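Local coordinates for oxidoreductase (Corynebacterium diphtheriae, PDB 3K1Y), which is probably an FMN-binding oxidoreductase of the NADPH-dependent FMN reductase family, at residues Glu170-Lys173 with Arg174-Arg177. Sequence-based numbering, arbitrary orientation.
Sequences EFNK and RIAR
Ile175 packs against Phe171 one helical turn earlier, its CG1 lying over one face of the ring and its CD1 4.0 Å from Phe171 CE2. With CG anti to the backbone N (chi1 179°), the ring of Phe171 projects from the helix and leans only slightly toward its C-terminal end, so that Ile175 CG1 comes over one face. An apolar side chain suits the buried position of Ile175, and its CG1-CD1 arm does the touching: CG1 also rests 3.5 Å from Phe171 O, and CD1 reaches Asn172 OD1 beside it.

Underneath runs the i to i+4 bonding of an alpha helix. Glu170 O receives Arg174 N at 3.3 Å, and Lys173 O takes Arg177 N at 3.0 Å. Phe171 O accepts Ile175 N at 3.1 Å; the bond from Ala176 N to Asn172 O is weak, at 3.4 Å. Ala176 itself, small and on the exposed side, sets its CB against Lys173 O.

Both arginine side chains reach beyond the two turns. Extended from CG to NE, Arg174 carries its guanidinium to the sheet, where NH2 donates to Gly155 O; NE is hydrogen-bonded outside the two turns as well. Glu170 OE1 stays 6.8 Å from Arg174 NH1, so opposite charges may attract across the turn without forming a salt bridge. A sulfate, probably from the crystallisation liquor, lies by the Arg177 guanidinium, modelled too close for its contact to be trusted; Arg148 of the second subunit also lies close to this guanidinium.

Both turns belong to helix 165-188, the last of this flavodoxin-like alpha/beta fold. Phe171 touches Val156 and Ala158 of strand 150-159, outermost in this chain's sheet, with Arg174 and Arg177 against Thr154, while Phe171 meets Ile30 and Ile175 meets Ser33 and Ala37, joining this helix to helix 26-44.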
loop_
_atom_site.group_PDB
_atom_site.type_symbol
_atom_site.label_atom_id
_atom_site.label_comp_id
_atom_site.label_asym_id
_atom_site.label_seq_id
_atom_site.Cartn_x
_atom_site.Cartn_y
_atom_site.Cartn_z
ATOM N N GLU A 170 -5.808 -17.363 20.784
ATOM C CA GLU A 170 -6.430 -17.130 19.484
ATOM C C GLU A 170 -5.358 -16.944 18.417
ATOM O O GLU A 170 -5.542 -17.317 17.259
ATOM C CB GLU A 170 -7.314 -15.881 19.545
ATOM C CG GLU A 170 -8.750 -16.115 19.104
ATOM C CD GLU A 170 -8.883 -16.299 17.602
ATOM O OE1 GLU A 170 -8.805 -15.288 16.865
ATOM O OE2 GLU A 170 -9.056 -17.460 17.161
ATOM N N PHE A 171 -4.233 -16.370 18.823
ATOM C CA PHE A 171 -3.128 -16.130 17.914
ATOM C C PHE A 171 -2.420 -17.428 17.552
ATOM O O PHE A 171 -1.975 -17.597 16.414
ATOM C CB PHE A 171 -2.131 -15.152 18.541
ATOM C CG PHE A 171 -0.947 -14.865 17.672
ATOM C CD1 PHE A 171 -1.118 -14.324 16.402
ATOM C CD2 PHE A 171 0.339 -15.144 18.116
ATOM C CE1 PHE A 171 -0.018 -14.065 15.581
ATOM C CE2 PHE A 171 1.446 -14.888 17.307
ATOM C CZ PHE A 171 1.269 -14.348 16.036
ATOM N N ASN A 172 -2.315 -18.344 18.513
ATOM C CA ASN A 172 -1.655 -19.623 18.254
ATOM C C ASN A 172 -2.452 -20.498 17.295
ATOM O O ASN A 172 -1.890 -21.334 16.583
ATOM C CB ASN A 172 -1.398 -20.377 19.558
ATOM C CG ASN A 172 -0.085 -19.978 20.198
ATOM O OD1 ASN A 172 0.956 -19.958 19.536
ATOM N ND2 ASN A 172 -0.121 -19.661 21.490
ATOM N N LYS A 173 -3.761 -20.297 17.278
ATOM C CA LYS A 173 -4.625 -21.054 16.393
ATOM C C LYS A 173 -4.378 -20.497 14.994
ATOM O O LYS A 173 -4.340 -21.236 14.011
ATOM C CB LYS A 173 -6.083 -20.840 16.791
ATOM C CG LYS A 173 -6.968 -22.057 16.639
ATOM C CD LYS A 173 -6.582 -23.151 17.627
ATOM C CE LYS A 173 -6.662 -22.653 19.061
ATOM N NZ LYS A 173 -8.007 -22.112 19.393
ATOM N N ARG A 174 -4.194 -19.180 14.925
ATOM C CA ARG A 174 -3.957 -18.491 13.663
ATOM C C ARG A 174 -2.690 -19.007 12.974
ATOM O O ARG A 174 -2.659 -19.176 11.747
ATOM C CB ARG A 174 -3.853 -16.990 13.909
ATOM C CG ARG A 174 -3.978 -16.180 12.650
ATOM C CD ARG A 174 -3.775 -14.706 12.890
ATOM N NE ARG A 174 -3.529 -14.044 11.613
ATOM C CZ ARG A 174 -4.448 -13.876 10.667
ATOM N NH1 ARG A 174 -5.687 -14.308 10.867
ATOM N NH2 ARG A 174 -4.117 -13.323 9.504
ATOM N N ILE A 175 -1.646 -19.255 13.761
ATOM C CA ILE A 175 -0.391 -19.781 13.221
ATOM C C ILE A 175 -0.675 -21.141 12.570
ATOM O O ILE A 175 -0.221 -21.421 11.464
ATOM C CB ILE A 175 0.662 -19.960 14.339
ATOM C CG1 ILE A 175 1.068 -18.589 14.900
ATOM C CG2 ILE A 175 1.870 -20.708 13.802
ATOM C CD1 ILE A 175 2.091 -18.650 16.014
ATOM N N ALA A 176 -1.447 -21.973 13.263
ATOM C CA ALA A 176 -1.804 -23.288 12.748
ATOM C C ALA A 176 -2.521 -23.164 11.401
ATOM O O ALA A 176 -2.227 -23.920 10.469
ATOM C CB ALA A 176 -2.688 -24.026 13.750
ATOM N N ARG A 177 -3.450 -22.213 11.286
ATOM C CA ARG A 177 -4.169 -22.032 10.025
ATOM C C ARG A 177 -3.194 -21.760 8.882
ATOM O O ARG A 177 -3.259 -22.411 7.840
ATOM C CB ARG A 177 -5.179 -20.887 10.121
ATOM C CG ARG A 177 -5.957 -20.668 8.825
ATOM C CD ARG A 177 -6.963 -19.542 8.956
ATOM N NE ARG A 177 -7.869 -19.777 10.072
ATOM C CZ ARG A 177 -8.783 -18.914 10.497
ATOM N NH1 ARG A 177 -8.924 -17.737 9.897
ATOM N NH2 ARG A 177 -9.553 -19.229 11.531
#